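Long-range contact in aminopeptidase P; XAA-pro aminopeptidase (Streptococcus thermophilus, PDB 3IL0), which probably acts as a metal-dependent aminopeptidase of the M24B family, this chain being the creatinase/prolidase-type N-terminal domain of the longer enzyme: residues E87-N98 with F112-T121. Numbering follows the deposited sequence.
Sequences EVDKLETIGFDN and FEGYTLSPQT
F96 and P119 pair across two neighbouring parallel strands, 93-97 and 116-120, of a beta-alpha-beta crossover whose connecting helix is 102-111. Strand 116-120 is an outermost strand, within this chain, of the mixed sheet of this creatinase/prolidase-type N-terminal domain. Six backbone bonds zip the pair, from T116 N to E92 O (2.9 Å) through to N98 N on Q120 O (3.1 Å). Beyond CB, chi1 of 65° sets F96 CG between the backbone N and the carbonyl carbon, from where the ring leans across toward strand 116-120: CD2 meets S118 O, CE2 reaches P119 N at 3.5 Å and L117 CB at 3.8 Å, and CZ touches P119 CB at 3.6 Å. P119 CA sits over one ring face in a CH-pi contact, 21° off the normal, while L108 of the crossover helix also touches the ring. On this same sheet face, I94 sends CD1 against F112 CD1, near V86 and F45. At the strand entrance, E92 bends at chi2 (51°) and turns its tip back to T116, whose OG1 donates to the anti lone pair of E92 OE2 at 2.6 Å.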
loop_
_atom_site.group_PDB
_atom_site.type_symbol
_atom_site.label_atom_id
_atom_site.label_comp_id
_atom_site.label_asym_id
_atom_site.label_seq_id
_atom_site.Cartn_x
_atom_site.Cartn_y
_atom_site.Cartn_z
ATOM N N GLU A 87 8.783 8.492 7.449
ATOM C CA GLU A 87 9.518 9.287 8.381
ATOM C C GLU A 87 9.062 9.246 9.806
ATOM O O GLU A 87 9.870 8.979 10.685
ATOM C CB GLU A 87 9.416 10.720 7.989
ATOM C CG GLU A 87 10.479 11.034 7.084
ATOM C CD GLU A 87 10.595 12.498 6.874
ATOM O OE1 GLU A 87 10.175 12.909 5.751
ATOM O OE2 GLU A 87 11.119 13.190 7.828
ATOM N N VAL A 88 7.780 9.509 10.042
ATOM C CA VAL A 88 7.324 9.500 11.413
ATOM C C VAL A 88 7.615 8.127 12.034
ATOM O O VAL A 88 8.196 8.061 13.139
ATOM C CB VAL A 88 5.876 9.999 11.583
ATOM C CG1 VAL A 88 5.395 9.765 13.003
ATOM C CG2 VAL A 88 5.817 11.525 11.234
ATOM N N ASP A 89 7.258 7.059 11.330
ATOM C CA ASP A 89 7.452 5.681 11.810
ATOM C C ASP A 89 8.870 5.161 11.633
ATOM O O ASP A 89 9.207 4.096 12.092
ATOM C CB ASP A 89 6.474 4.753 11.171
ATOM C CG ASP A 89 5.014 5.071 11.555
ATOM O OD1 ASP A 89 4.751 5.933 12.467
ATOM O OD2 ASP A 89 4.104 4.472 10.926
ATOM N N LYS A 90 9.722 5.931 11.011
ATOM C CA LYS A 90 11.122 5.584 10.939
ATOM C C LYS A 90 11.332 4.253 10.155
ATOM O O LYS A 90 12.093 3.391 10.576
ATOM C CB LYS A 90 11.673 5.475 12.369
ATOM C CG LYS A 90 11.993 6.842 13.045
ATOM C CD LYS A 90 11.633 6.836 14.499
ATOM C CE LYS A 90 12.487 6.021 15.486
ATOM N NZ LYS A 90 12.320 6.678 16.910
ATOM N N LEU A 91 10.658 4.076 9.031
ATOM C CA LEU A 91 10.695 2.776 8.344
ATOM C C LEU A 91 11.904 2.807 7.410
ATOM O O LEU A 91 12.334 3.860 7.026
ATOM C CB LEU A 91 9.384 2.511 7.609
ATOM C CG LEU A 91 8.122 2.528 8.479
ATOM C CD1 LEU A 91 6.890 2.116 7.688
ATOM C CD2 LEU A 91 8.268 1.602 9.680
ATOM N N GLU A 92 12.471 1.661 7.054
ATOM C CA GLU A 92 13.617 1.666 6.170
ATOM C C GLU A 92 13.415 1.049 4.764
ATOM O O GLU A 92 13.883 1.580 3.769
ATOM C CB GLU A 92 14.741 0.940 6.872
ATOM C CG GLU A 92 15.951 0.735 6.003
ATOM C CD GLU A 92 16.412 2.024 5.333
ATOM O OE1 GLU A 92 16.223 3.107 5.951
ATOM O OE2 GLU A 92 16.971 1.960 4.204
ATOM N N THR A 93 12.766 -0.101 4.705
ATOM C CA THR A 93 12.640 -0.847 3.509
ATOM C C THR A 93 11.167 -0.891 3.081
ATOM O O THR A 93 10.271 -1.497 3.732
ATOM C CB THR A 93 13.278 -2.237 3.700
ATOM O OG1 THR A 93 12.440 -3.028 4.526
ATOM C CG2 THR A 93 14.616 -2.126 4.395
ATOM N N ILE A 94 10.943 -0.249 1.937
ATOM C CA ILE A 94 9.634 -0.123 1.302
ATOM C C ILE A 94 9.619 -1.095 0.095
ATOM O O ILE A 94 10.447 -1.025 -0.814
ATOM C CB ILE A 94 9.388 1.360 0.929
ATOM C CG1 ILE A 94 9.615 2.242 2.166
ATOM C CG2 ILE A 94 7.988 1.599 0.417
ATOM C CD1 ILE A 94 9.537 3.765 1.852
ATOM N N GLY A 95 8.744 -2.079 0.157
ATOM C CA GLY A 95 8.550 -2.963 -0.954
ATOM C C GLY A 95 7.674 -2.330 -2.006
ATOM O O GLY A 95 6.801 -1.526 -1.707
ATOM N N PHE A 96 7.893 -2.683 -3.258
ATOM C CA PHE A 96 6.940 -2.269 -4.341
ATOM C C PHE A 96 6.854 -3.404 -5.351
ATOM O O PHE A 96 7.728 -4.222 -5.405
ATOM C CB PHE A 96 7.386 -0.986 -5.026
ATOM C CG PHE A 96 8.712 -1.137 -5.785
ATOM C CD1 PHE A 96 8.700 -1.400 -7.114
ATOM C CD2 PHE A 96 9.951 -1.013 -5.115
ATOM C CE1 PHE A 96 9.902 -1.601 -7.826
ATOM C CE2 PHE A 96 11.118 -1.206 -5.761
ATOM C CZ PHE A 96 11.114 -1.484 -7.160
ATOM N N ASP A 97 5.792 -3.432 -6.130
ATOM C CA ASP A 97 5.588 -4.454 -7.129
ATOM C C ASP A 97 6.431 -4.231 -8.401
ATOM O O ASP A 97 6.489 -3.144 -8.970
ATOM C CB ASP A 97 4.100 -4.490 -7.407
ATOM C CG ASP A 97 3.708 -5.428 -8.492
ATOM O OD1 ASP A 97 4.459 -6.341 -8.949
ATOM O OD2 ASP A 97 2.612 -5.140 -8.966
ATOM N N ASN A 98 7.134 -5.273 -8.795
ATOM C CA ASN A 98 8.133 -5.152 -9.849
ATOM C C ASN A 98 7.549 -5.073 -11.245
ATOM O O ASN A 98 8.264 -4.884 -12.191
ATOM C CB ASN A 98 9.230 -6.200 -9.729
ATOM C CG ASN A 98 8.774 -7.581 -10.096
ATOM O OD1 ASN A 98 7.606 -7.803 -10.494
ATOM N ND2 ASN A 98 9.723 -8.541 -10.042
ATOM N N PHE A 112 11.336 8.805 -2.433
ATOM C CA PHE A 112 11.780 8.041 -1.303
ATOM C C PHE A 112 13.280 8.019 -1.231
ATOM O O PHE A 112 13.871 7.150 -0.647
ATOM C CB PHE A 112 11.198 6.619 -1.293
ATOM C CG PHE A 112 9.699 6.562 -1.104
ATOM C CD1 PHE A 112 9.141 6.572 0.171
ATOM C CD2 PHE A 112 8.858 6.496 -2.178
ATOM C CE1 PHE A 112 7.755 6.545 0.345
ATOM C CE2 PHE A 112 7.515 6.470 -2.018
ATOM C CZ PHE A 112 6.951 6.499 -0.748
ATOM N N GLU A 113 13.914 9.043 -1.738
ATOM C CA GLU A 113 15.384 9.108 -1.707
ATOM C C GLU A 113 15.849 8.949 -0.262
ATOM O O GLU A 113 15.278 9.536 0.634
ATOM C CB GLU A 113 15.832 10.453 -2.272
ATOM C CG GLU A 113 17.089 10.398 -3.062
ATOM C CD GLU A 113 17.392 11.737 -3.748
ATOM O OE1 GLU A 113 17.418 11.791 -5.026
ATOM O OE2 GLU A 113 17.595 12.738 -2.997
ATOM N N GLY A 114 16.834 8.103 -0.024
ATOM C CA GLY A 114 17.312 7.839 1.329
ATOM C C GLY A 114 16.743 6.620 2.010
ATOM O O GLY A 114 17.214 6.255 3.099
ATOM N N TYR A 115 15.707 6.010 1.420
ATOM C CA TYR A 115 15.159 4.751 1.896
ATOM C C TYR A 115 15.508 3.615 0.936
ATOM O O TYR A 115 15.914 3.842 -0.154
ATOM C CB TYR A 115 13.628 4.859 2.033
ATOM C CG TYR A 115 13.215 6.015 2.869
ATOM C CD1 TYR A 115 13.139 5.884 4.232
ATOM C CD2 TYR A 115 12.970 7.277 2.304
ATOM C CE1 TYR A 115 12.797 6.951 5.028
ATOM C CE2 TYR A 115 12.654 8.362 3.111
ATOM C CZ TYR A 115 12.561 8.175 4.474
ATOM O OH TYR A 115 12.213 9.197 5.344
ATOM N N THR A 116 15.317 2.377 1.349
ATOM C CA THR A 116 15.644 1.239 0.515
ATOM C C THR A 116 14.326 0.829 -0.141
ATOM O O THR A 116 13.358 0.512 0.561
ATOM C CB THR A 116 16.204 0.091 1.420
ATOM O OG1 THR A 116 17.376 0.561 2.108
ATOM C CG2 THR A 116 16.559 -1.158 0.633
ATOM N N LEU A 117 14.271 0.892 -1.463
ATOM C CA LEU A 117 13.169 0.352 -2.255
ATOM C C LEU A 117 13.484 -1.094 -2.614
ATOM O O LEU A 117 14.569 -1.422 -3.117
ATOM C CB LEU A 117 12.944 1.191 -3.522
ATOM C CG LEU A 117 12.458 2.632 -3.275
ATOM C CD1 LEU A 117 12.420 3.426 -4.588
ATOM C CD2 LEU A 117 11.125 2.632 -2.673
ATOM N N SER A 118 12.532 -1.970 -2.364
ATOM C CA SER A 118 12.760 -3.405 -2.503
ATOM C C SER A 118 11.743 -4.016 -3.495
ATOM O O SER A 118 10.570 -4.119 -3.197
ATOM C CB SER A 118 12.598 -4.052 -1.130
ATOM O OG SER A 118 12.264 -5.423 -1.275
ATOM N N PRO A 119 12.197 -4.379 -4.686
ATOM C CA PRO A 119 11.237 -4.894 -5.645
ATOM C C PRO A 119 10.712 -6.262 -5.232
ATOM O O PRO A 119 11.477 -7.104 -4.789
ATOM C CB PRO A 119 12.044 -4.983 -6.927
ATOM C CG PRO A 119 13.445 -5.071 -6.454
ATOM C CD PRO A 119 13.512 -4.191 -5.271
ATOM N N GLN A 120 9.434 -6.490 -5.419
ATOM C CA GLN A 120 8.788 -7.750 -5.026
ATOM C C GLN A 120 8.227 -8.494 -6.233
ATOM O O GLN A 120 7.673 -7.889 -7.127
ATOM C CB GLN A 120 7.659 -7.418 -4.011
ATOM C CG GLN A 120 8.161 -6.769 -2.725
ATOM C CD GLN A 120 8.992 -7.747 -1.942
ATOM O OE1 GLN A 120 10.179 -7.534 -1.668
ATOM N NE2 GLN A 120 8.393 -8.860 -1.641
ATOM N N THR A 121 8.393 -9.813 -6.273
ATOM C CA THR A 121 7.768 -10.642 -7.299
ATOM C C THR A 121 6.526 -11.344 -6.788
ATOM O O THR A 121 6.615 -12.169 -5.890
ATOM C CB THR A 121 8.705 -11.736 -7.757
ATOM O OG1 THR A 121 9.918 -11.111 -8.193
ATOM C CG2 THR A 121 8.098 -12.517 -8.894
#